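Local structure of acyl carrier protein (Thermotoga maritima, 1VKU) at residues A[19-24]-A[62-67]; A[28-33]-A[57-62]; A[51-56]-A[71-76]. The protein probably carries the growing acyl chain through fatty acid biosynthesis, tethered to a phosphopantetheine arm. One frame throughout, in Å; residues are numbered along the deposited sequence. Where two conformers were deposited one is given.

Contact 1: residues A[19-24]-A[62-67]; sequences IAKFVE and DEFALR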
loop_
_atom_site.group_PDB
_atom_site.type_symbol
_atom_site.label_atom_id
_atom_site.label_comp_id
_atom_site.label_asym_id
_atom_site.label_seq_id
_atom_site.Cartn_x
_atom_site.Cartn_y
_atom_site.Cartn_z
ATOM N N ILE A 19 -2.975 -4.474 -4.964
ATOM C CA ILE A 19 -4.246 -3.995 -4.425
ATOM C C ILE A 19 -4.878 -5.078 -3.553
ATOM O O ILE A 19 -5.435 -4.795 -2.489
ATOM C CB ILE A 19 -5.179 -3.500 -5.557
ATOM C CG1 ILE A 19 -4.600 -2.223 -6.153
ATOM C CG2 ILE A 19 -6.560 -3.225 -5.028
ATOM C CD1 ILE A 19 -5.185 -1.838 -7.542
ATOM N N ALA A 20 -4.803 -6.327 -4.009
ATOM C CA ALA A 20 -5.390 -7.408 -3.248
ATOM C C ALA A 20 -4.681 -7.566 -1.910
ATOM O O ALA A 20 -5.327 -7.879 -0.919
ATOM C CB ALA A 20 -5.368 -8.738 -4.044
ATOM N N LYS A 21 -3.359 -7.378 -1.892
ATOM C CA LYS A 21 -2.593 -7.440 -0.662
ATOM C C LYS A 21 -2.974 -6.277 0.280
ATOM O O LYS A 21 -3.213 -6.481 1.466
ATOM C CB LYS A 21 -1.083 -7.386 -0.968
ATOM C CG LYS A 21 -0.236 -7.683 0.220
ATOM C CD LYS A 21 -0.396 -9.144 0.531
ATOM C CE LYS A 21 0.323 -9.481 1.752
ATOM N NZ LYS A 21 -0.000 -10.850 2.066
ATOM N N PHE A 22 -3.061 -5.070 -0.272
ATOM C CA PHE A 22 -3.568 -3.933 0.470
ATOM C C PHE A 22 -4.924 -4.273 1.134
ATOM O O PHE A 22 -5.085 -4.071 2.318
ATOM C CB PHE A 22 -3.708 -2.747 -0.466
ATOM C CG PHE A 22 -4.506 -1.608 0.082
ATOM C CD1 PHE A 22 -4.385 -1.207 1.405
ATOM C CD2 PHE A 22 -5.366 -0.908 -0.747
ATOM C CE1 PHE A 22 -5.127 -0.150 1.898
ATOM C CE2 PHE A 22 -6.111 0.159 -0.260
ATOM C CZ PHE A 22 -5.998 0.535 1.059
ATOM N N VAL A 23 -5.879 -4.815 0.382
ATOM C CA VAL A 23 -7.204 -5.149 0.942
ATOM C C VAL A 23 -7.094 -6.188 2.074
ATOM O O VAL A 23 -7.768 -6.073 3.107
ATOM C CB VAL A 23 -8.158 -5.570 -0.170
ATOM C CG1 VAL A 23 -9.490 -6.123 0.361
ATOM C CG2 VAL A 23 -8.427 -4.379 -1.033
ATOM N N GLU A 24 -6.233 -7.181 1.891
ATOM C CA GLU A 24 -6.078 -8.266 2.860
ATOM C C GLU A 24 -5.466 -7.762 4.155
ATOM O O GLU A 24 -5.925 -8.106 5.254
ATOM C CB GLU A 24 -5.210 -9.378 2.255
ATOM C CG GLU A 24 -4.623 -10.397 3.229
ATOM C CD GLU A 24 -3.378 -11.097 2.662
ATOM O OE1 GLU A 24 -3.288 -11.317 1.424
ATOM O OE2 GLU A 24 -2.458 -11.414 3.454
ATOM N N ASP A 62 7.288 -5.183 5.880
ATOM C CA ASP A 62 7.612 -6.444 6.505
ATOM C C ASP A 62 7.262 -7.577 5.553
ATOM O O ASP A 62 8.022 -8.547 5.456
ATOM C CB ASP A 62 6.829 -6.593 7.797
ATOM C CG ASP A 62 7.246 -7.812 8.600
ATOM O OD1 ASP A 62 8.466 -8.056 8.735
ATOM O OD2 ASP A 62 6.416 -8.567 9.153
ATOM N N GLU A 63 6.129 -7.442 4.844
ATOM C CA GLU A 63 5.652 -8.477 3.942
ATOM C C GLU A 63 6.608 -8.645 2.791
ATOM O O GLU A 63 6.771 -9.747 2.282
ATOM C CB GLU A 63 4.291 -8.122 3.335
ATOM C CG GLU A 63 3.092 -8.478 4.185
ATOM C CD GLU A 63 2.941 -9.970 4.400
ATOM O OE1 GLU A 63 2.975 -10.729 3.412
ATOM O OE2 GLU A 63 2.788 -10.372 5.573
ATOM N N PHE A 64 7.198 -7.546 2.333
ATOM C CA PHE A 64 7.975 -7.598 1.103
ATOM C C PHE A 64 9.455 -7.388 1.338
ATOM O O PHE A 64 10.212 -7.302 0.385
ATOM C CB PHE A 64 7.426 -6.606 0.081
ATOM C CG PHE A 64 6.067 -6.987 -0.439
ATOM C CD1 PHE A 64 5.916 -8.046 -1.327
ATOM C CD2 PHE A 64 4.940 -6.319 -0.014
ATOM C CE1 PHE A 64 4.637 -8.419 -1.794
ATOM C CE2 PHE A 64 3.650 -6.694 -0.479
ATOM C CZ PHE A 64 3.519 -7.749 -1.370
ATOM N N ALA A 65 9.864 -7.331 2.604
ATOM C CA ALA A 65 11.262 -7.083 2.964
ATOM C C ALA A 65 11.782 -5.824 2.257
ATOM O O ALA A 65 12.813 -5.866 1.589
ATOM C CB ALA A 65 12.118 -8.299 2.633
ATOM N N LEU A 66 11.024 -4.729 2.389
ATOM C CA LEU A 66 11.317 -3.428 1.776
ATOM C C LEU A 66 11.607 -2.428 2.868
ATOM O O LEU A 66 11.353 -2.686 4.031
ATOM C CB LEU A 66 10.096 -2.885 1.014
ATOM C CG LEU A 66 9.521 -3.775 -0.051
ATOM C CD1 LEU A 66 8.385 -3.075 -0.770
ATOM C CD2 LEU A 66 10.614 -4.110 -1.026
ATOM N N ARG A 67 12.178 -1.294 2.474
ATOM C CA ARG A 67 12.244 -0.119 3.318
ATOM C C ARG A 67 11.671 1.030 2.514
ATOM O O ARG A 67 12.037 1.218 1.360
ATOM C CB ARG A 67 13.672 0.177 3.746
ATOM C CG ARG A 67 13.969 -0.228 5.196
#
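K21 on helix 14-28 reaches across to E63 and F64 near the C-terminal end of helix 50-64, and its one side chain makes the whole contact. CG of K21 lies anti to the backbone N (chi1 -170°), the chain bends at chi2 (70°), and beyond that it runs extended to the ammonium. The bend lets the two halves of the chain do different work. The K21 side chain slides past that of F64 in the opposite direction and crosses that of E63 at about a right angle. Near the backbone, CG of K21 lies 4.1 Å from F64 CE2 and equally near CZ, an oblique approach to the ring.

Beyond the bend, K21 NZ is shared by two carboxylates. Its shorter bond is within its own helix, to E24 OE2 at 2.9 Å, met from above the carboxylate plane. The bond across to E63 OE1 is weak, 3.3 Å from K21 NZ; E63, also bent at chi2, brings OE1 alone to the ammonium. CE of K21 is nearly as close to that oxygen, at 3.4 Å. E24 OE2 and E63 OE1 lie 5.5 Å apart. The lysine charge between them probably offsets their mutual repulsion, so this surface salt-bridge network joins the two helices through one shared cation, with the weaker half of the grip lying between the helices.

Contact 2: residues A[28-33]-A[57-62]; sequences EKMGKD and VMFFED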
loop_
_atom_site.group_PDB
_atom_site.type_symbol
_atom_site.label_atom_id
_atom_site.label_comp_id
_atom_site.label_asym_id
_atom_site.label_seq_id
_atom_site.Cartn_x
_atom_site.Cartn_y
_atom_site.Cartn_z
ATOM N N GLU A 28 -7.220 -7.875 7.612
ATOM C CA GLU A 28 -6.672 -8.802 8.590
ATOM C C GLU A 28 -5.872 -8.142 9.694
ATOM O O GLU A 28 -5.988 -8.528 10.844
ATOM C CB GLU A 28 -5.812 -9.840 7.912
ATOM C CG GLU A 28 -6.610 -10.982 7.331
ATOM C CD GLU A 28 -5.740 -11.929 6.541
ATOM O OE1 GLU A 28 -4.515 -11.991 6.834
ATOM O OE2 GLU A 28 -6.286 -12.606 5.629
ATOM N N LYS A 29 -5.053 -7.159 9.355
ATOM C CA LYS A 29 -4.257 -6.511 10.383
ATOM C C LYS A 29 -4.957 -5.307 10.982
ATOM O O LYS A 29 -4.732 -4.991 12.137
ATOM C CB LYS A 29 -2.908 -6.080 9.853
ATOM C CG LYS A 29 -2.210 -7.098 9.019
ATOM C CD LYS A 29 -1.787 -8.236 9.833
ATOM C CE LYS A 29 -0.453 -8.702 9.359
ATOM N NZ LYS A 29 0.178 -9.397 10.493
HETATM N N MSE A 30 -5.813 -4.642 10.214
HETATM C CA MSE A 30 -6.308 -3.331 10.640
HETATM C C MSE A 30 -7.806 -3.274 10.897
HETATM O O MSE A 30 -8.285 -2.264 11.376
HETATM C CB MSE A 30 -5.856 -2.253 9.651
HETATM C CG MSE A 30 -4.320 -2.164 9.556
HETATM SE SE MSE A 30 -3.717 -1.054 8.116
HETATM C CE MSE A 30 -3.895 0.639 9.063
ATOM N N GLY A 31 -8.536 -4.347 10.598
ATOM C CA GLY A 31 -9.962 -4.422 10.909
ATOM C C GLY A 31 -10.865 -3.556 10.033
ATOM O O GLY A 31 -11.947 -3.139 10.448
ATOM N N LYS A 32 -10.407 -3.273 8.825
ATOM C CA LYS A 32 -11.081 -2.350 7.926
ATOM C C LYS A 32 -11.518 -3.202 6.751
ATOM O O LYS A 32 -10.698 -3.858 6.139
ATOM C CB LYS A 32 -10.109 -1.231 7.506
ATOM C CG LYS A 32 -10.703 -0.085 6.698
ATOM C CD LYS A 32 -12.082 0.361 7.196
ATOM C CE LYS A 32 -12.448 1.727 6.611
ATOM N NZ LYS A 32 -11.382 2.705 6.947
ATOM N N ASP A 33 -12.814 -3.232 6.460
ATOM C CA ASP A 33 -13.331 -3.986 5.335
ATOM C C ASP A 33 -13.468 -3.003 4.192
ATOM O O ASP A 33 -14.257 -2.078 4.273
ATOM C CB ASP A 33 -14.700 -4.559 5.707
ATOM C CG ASP A 33 -15.357 -5.322 4.569
ATOM O OD1 ASP A 33 -14.629 -5.907 3.740
ATOM O OD2 ASP A 33 -16.607 -5.400 4.421
ATOM N N VAL A 57 2.179 1.037 5.695
ATOM C CA VAL A 57 3.506 1.032 5.049
ATOM C C VAL A 57 4.422 0.027 5.762
ATOM O O VAL A 57 5.077 -0.770 5.105
ATOM C CB VAL A 57 4.112 2.460 4.991
ATOM C CG1 VAL A 57 5.599 2.445 4.688
ATOM C CG2 VAL A 57 3.351 3.336 3.967
HETATM N N MSE A 58 4.416 0.030 7.098
HETATM C CA MSE A 58 5.249 -0.874 7.867
HETATM C C MSE A 58 4.832 -2.325 7.653
HETATM O O MSE A 58 5.684 -3.217 7.665
HETATM C CB MSE A 58 5.244 -0.514 9.339
HETATM C CG MSE A 58 5.993 0.752 9.634
HETATM SE SE MSE A 58 5.656 1.385 11.492
HETATM C CE MSE A 58 6.869 0.125 12.441
ATOM N N PHE A 59 3.539 -2.553 7.421
ATOM C CA PHE A 59 3.056 -3.910 7.093
ATOM C C PHE A 59 3.536 -4.359 5.702
ATOM O O PHE A 59 3.976 -5.482 5.554
ATOM C CB PHE A 59 1.532 -4.051 7.174
ATOM C CG PHE A 59 0.959 -4.055 8.590
ATOM C CD1 PHE A 59 1.448 -4.907 9.568
ATOM C CD2 PHE A 59 -0.132 -3.233 8.900
ATOM C CE1 PHE A 59 0.895 -4.902 10.840
ATOM C CE2 PHE A 59 -0.687 -3.242 10.152
ATOM C CZ PHE A 59 -0.171 -4.064 11.123
ATOM N N PHE A 60 3.450 -3.490 4.703
ATOM C CA PHE A 60 4.032 -3.771 3.393
ATOM C C PHE A 60 5.550 -3.972 3.462
ATOM O O PHE A 60 6.095 -4.871 2.830
ATOM C CB PHE A 60 3.702 -2.665 2.400
ATOM C CG PHE A 60 2.428 -2.905 1.640
ATOM C CD1 PHE A 60 2.413 -3.745 0.533
ATOM C CD2 PHE A 60 1.257 -2.331 2.044
ATOM C CE1 PHE A 60 1.252 -3.980 -0.173
ATOM C CE2 PHE A 60 0.058 -2.575 1.339
ATOM C CZ PHE A 60 0.060 -3.410 0.243
ATOM N N GLU A 61 6.231 -3.142 4.230
ATOM C CA GLU A 61 7.665 -3.288 4.421
ATOM C C GLU A 61 8.040 -4.688 4.913
ATOM O O GLU A 61 9.017 -5.296 4.468
ATOM C CB GLU A 61 8.156 -2.248 5.415
ATOM C CG GLU A 61 8.177 -0.813 4.923
ATOM C CD GLU A 61 8.882 0.143 5.893
ATOM O OE1 GLU A 61 8.649 0.080 7.119
ATOM O OE2 GLU A 61 9.676 0.973 5.424
ATOM N N ASP A 62 7.288 -5.183 5.880
ATOM C CA ASP A 62 7.612 -6.444 6.505
ATOM C C ASP A 62 7.262 -7.577 5.553
ATOM O O ASP A 62 8.022 -8.547 5.456
ATOM C CB ASP A 62 6.829 -6.593 7.797
ATOM C CG ASP A 62 7.246 -7.812 8.600
ATOM O OD1 ASP A 62 8.466 -8.056 8.735
ATOM O OD2 ASP A 62 6.416 -8.567 9.153
#
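The turn after helix 14-28 packs K29 and M30 against F59 of helix 50-64. K29 covers one face of the F59 ring, offset toward the rim, and M30 approaches obliquely. CB of K29 lies 3.6 Å from both F59 CE2 and CZ. This is a CH-pi contact, only 23° off the ring normal. From this CB the K29 chain bends at chi2 and chi3, leaving NZ 6.4 Å from D62 OD2, too far for a salt bridge though of opposite charge. M30, a selenomethionine, crosses the F59 side chain obliquely: its CG lies 3.8 Å from F59 CE2, while its SE stands at the ring edge, 5.4 Å from the centroid, as a Met-aromatic contact. An alanine in place of F59 is likely to leave K29 CB without its ring face and open a gap beside M30 CG and SE. On helix 14-28 the ring also touches I25, while M30 reaches F48 in the long loop and D55 and D52, one and two turns before F59 on helix 50-64, so the turn closes over the flank of that helix.

Contact 3: residues A[51-56]-A[71-76]; sequences IDVIDL and EEISKI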
loop_
_atom_site.group_PDB
_atom_site.type_symbol
_atom_site.label_atom_id
_atom_site.label_comp_id
_atom_site.label_asym_id
_atom_site.label_seq_id
_atom_site.Cartn_x
_atom_site.Cartn_y
_atom_site.Cartn_z
ATOM N N ILE A 51 -1.595 8.091 10.567
ATOM C CA ILE A 51 -1.086 7.010 11.400
ATOM C C ILE A 51 -1.412 5.674 10.758
ATOM O O ILE A 51 -0.610 4.768 10.805
ATOM C CB ILE A 51 -1.682 7.073 12.817
ATOM C CG1 ILE A 51 -1.252 8.364 13.532
ATOM C CG2 ILE A 51 -1.277 5.835 13.620
ATOM C CD1 ILE A 51 -1.847 8.532 14.908
ATOM N N ASP A 52 -2.585 5.565 10.157
ATOM C CA ASP A 52 -2.961 4.344 9.457
ATOM C C ASP A 52 -2.053 4.105 8.243
ATOM O O ASP A 52 -1.712 2.966 7.948
ATOM C CB ASP A 52 -4.392 4.422 8.950
ATOM C CG ASP A 52 -5.414 4.364 10.045
ATOM O OD1 ASP A 52 -5.168 3.761 11.120
ATOM O OD2 ASP A 52 -6.523 4.898 9.891
ATOM N N VAL A 53 -1.719 5.171 7.519
ATOM C CA VAL A 53 -0.803 5.057 6.397
ATOM C C VAL A 53 0.562 4.531 6.843
ATOM O O VAL A 53 1.111 3.669 6.182
ATOM C CB VAL A 53 -0.678 6.343 5.622
ATOM C CG1 VAL A 53 0.457 6.241 4.606
ATOM C CG2 VAL A 53 -1.984 6.619 4.916
ATOM N N ILE A 54 1.101 5.058 7.945
ATOM C CA ILE A 54 2.352 4.555 8.544
ATOM C C ILE A 54 2.254 3.061 8.901
ATOM O O ILE A 54 3.163 2.309 8.583
ATOM C CB ILE A 54 2.740 5.388 9.787
ATOM C CG1 ILE A 54 3.130 6.797 9.380
ATOM C CG2 ILE A 54 3.832 4.690 10.615
ATOM C CD1 ILE A 54 3.184 7.798 10.514
ATOM N N ASP A 55 1.160 2.634 9.538
ATOM C CA ASP A 55 0.985 1.218 9.880
ATOM C C ASP A 55 0.914 0.379 8.607
ATOM O O ASP A 55 1.586 -0.629 8.490
ATOM C CB ASP A 55 -0.269 0.971 10.713
ATOM C CG ASP A 55 -0.092 1.327 12.175
ATOM O OD1 ASP A 55 0.919 0.930 12.820
ATOM O OD2 ASP A 55 -0.958 1.990 12.781
ATOM N N LEU A 56 0.083 0.790 7.661
ATOM C CA LEU A 56 0.003 0.137 6.350
ATOM C C LEU A 56 1.375 -0.021 5.681
ATOM O O LEU A 56 1.695 -1.097 5.187
ATOM C CB LEU A 56 -0.922 0.918 5.420
ATOM C CG LEU A 56 -1.301 0.305 4.081
ATOM C CD1 LEU A 56 -2.079 -0.971 4.275
ATOM C CD2 LEU A 56 -2.131 1.322 3.380
ATOM N N GLU A 71 10.151 10.344 4.083
ATOM C CA GLU A 71 9.794 11.383 3.153
ATOM C C GLU A 71 8.787 10.882 2.129
ATOM O O GLU A 71 7.859 11.604 1.786
ATOM C CB GLU A 71 11.035 11.956 2.459
ATOM C CG GLU A 71 11.734 10.971 1.531
ATOM N N GLU A 72 8.973 9.656 1.639
ATOM C CA GLU A 72 8.070 9.048 0.663
ATOM C C GLU A 72 6.701 8.747 1.282
ATOM O O GLU A 72 5.671 8.908 0.625
ATOM C CB GLU A 72 8.666 7.753 0.100
ATOM C CG GLU A 72 10.074 7.879 -0.463
ATOM C CD GLU A 72 10.826 6.547 -0.471
ATOM O OE1 GLU A 72 10.496 5.651 0.329
ATOM O OE2 GLU A 72 11.771 6.387 -1.264
ATOM N N ILE A 73 6.685 8.286 2.535
ATOM C CA ILE A 73 5.426 8.010 3.231
ATOM C C ILE A 73 4.575 9.261 3.265
ATOM O O ILE A 73 3.389 9.200 2.964
ATOM C CB ILE A 73 5.664 7.539 4.686
ATOM C CG1 ILE A 73 6.408 6.199 4.719
ATOM C CG2 ILE A 73 4.319 7.459 5.425
ATOM C CD1 ILE A 73 6.868 5.707 6.148
ATOM N N SER A 74 5.187 10.398 3.607
ATOM C CA SER A 74 4.457 11.654 3.788
ATOM C C SER A 74 3.804 12.206 2.519
ATOM O O SER A 74 2.957 13.086 2.591
ATOM C CB SER A 74 5.365 12.726 4.395
ATOM O OG SER A 74 6.386 13.065 3.501
ATOM N N LYS A 75 4.212 11.685 1.370
ATOM C CA LYS A 75 3.761 12.163 0.072
ATOM C C LYS A 75 2.622 11.284 -0.474
ATOM O O LYS A 75 2.024 11.591 -1.499
ATOM C CB LYS A 75 4.947 12.139 -0.904
ATOM C CG LYS A 75 6.051 13.199 -0.666
ATOM C CD LYS A 75 7.245 13.030 -1.652
ATOM N N ILE A 76 2.351 10.178 0.197
ATOM C CA ILE A 76 1.324 9.209 -0.207
ATOM C C ILE A 76 -0.054 9.828 -0.001
ATOM O O ILE A 76 -0.373 10.284 1.104
ATOM C CB ILE A 76 1.483 7.904 0.628
ATOM C CG1 ILE A 76 2.669 7.078 0.121
ATOM C CG2 ILE A 76 0.221 7.054 0.585
ATOM C CD1 ILE A 76 3.002 5.870 0.954
#
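V53 is the first residue of 51-56 to meet the short helix 70-73 and the turn after it. With CG1 anti to its own nitrogen (chi1 171°), V53 brings that one methyl against both isoleucines: V53 CG1 is 4.1 Å from I73 CG2 and the same distance from I76 CG2. The V53 and I73 side chains slide past each other in opposite directions, whereas I76 is crossed at a slant. I54 follows, lying beside the short helix and crossing I73 at about a right angle; its CG1 approaches I73 CG2 at 4.2 Å, so this one isoleucine methyl serves both residues. The contact is wholly aliphatic. In 71-76, the type I beta turn from I73 to I76 brings the two isoleucines to the same side, and S74 OG bonds back to the carbonyl O of E71 at 2.7 Å, from above the carbonyl plane, tying the turn to the helix it follows. I76 continues inward to F43 and to I85 of helix 79-92. This is the arrangement of the acyl carrier protein fold, in which the short helix 70-73 and its following turn pack on helix 50-64, which begins at S50, the predicted phosphopantetheine attachment site.

All three contacts use helix 50-64: contact 3 its first half, contact 2 its second half and contact 1 its C-terminal end. Contacts 1 and 2 both join it to helix 14-28 or the turn after it, their centres 7 Å apart, and share D62; the centre of contact 3, where helix 70-73 and its turn meet helix 50-64, is about 13 and 12 Å from theirs. Along the chain, contact 2 falls between the segments of contact 1, while contact 3 crosses both. F22 CE1 meets L56 CD2 at 3.7 Å, linking contacts 1 and 3 through the interior. Helix 50-64, which begins at the predicted phosphopantetheine serine, is thus the common element against which helices 14-28 and 70-73 pack.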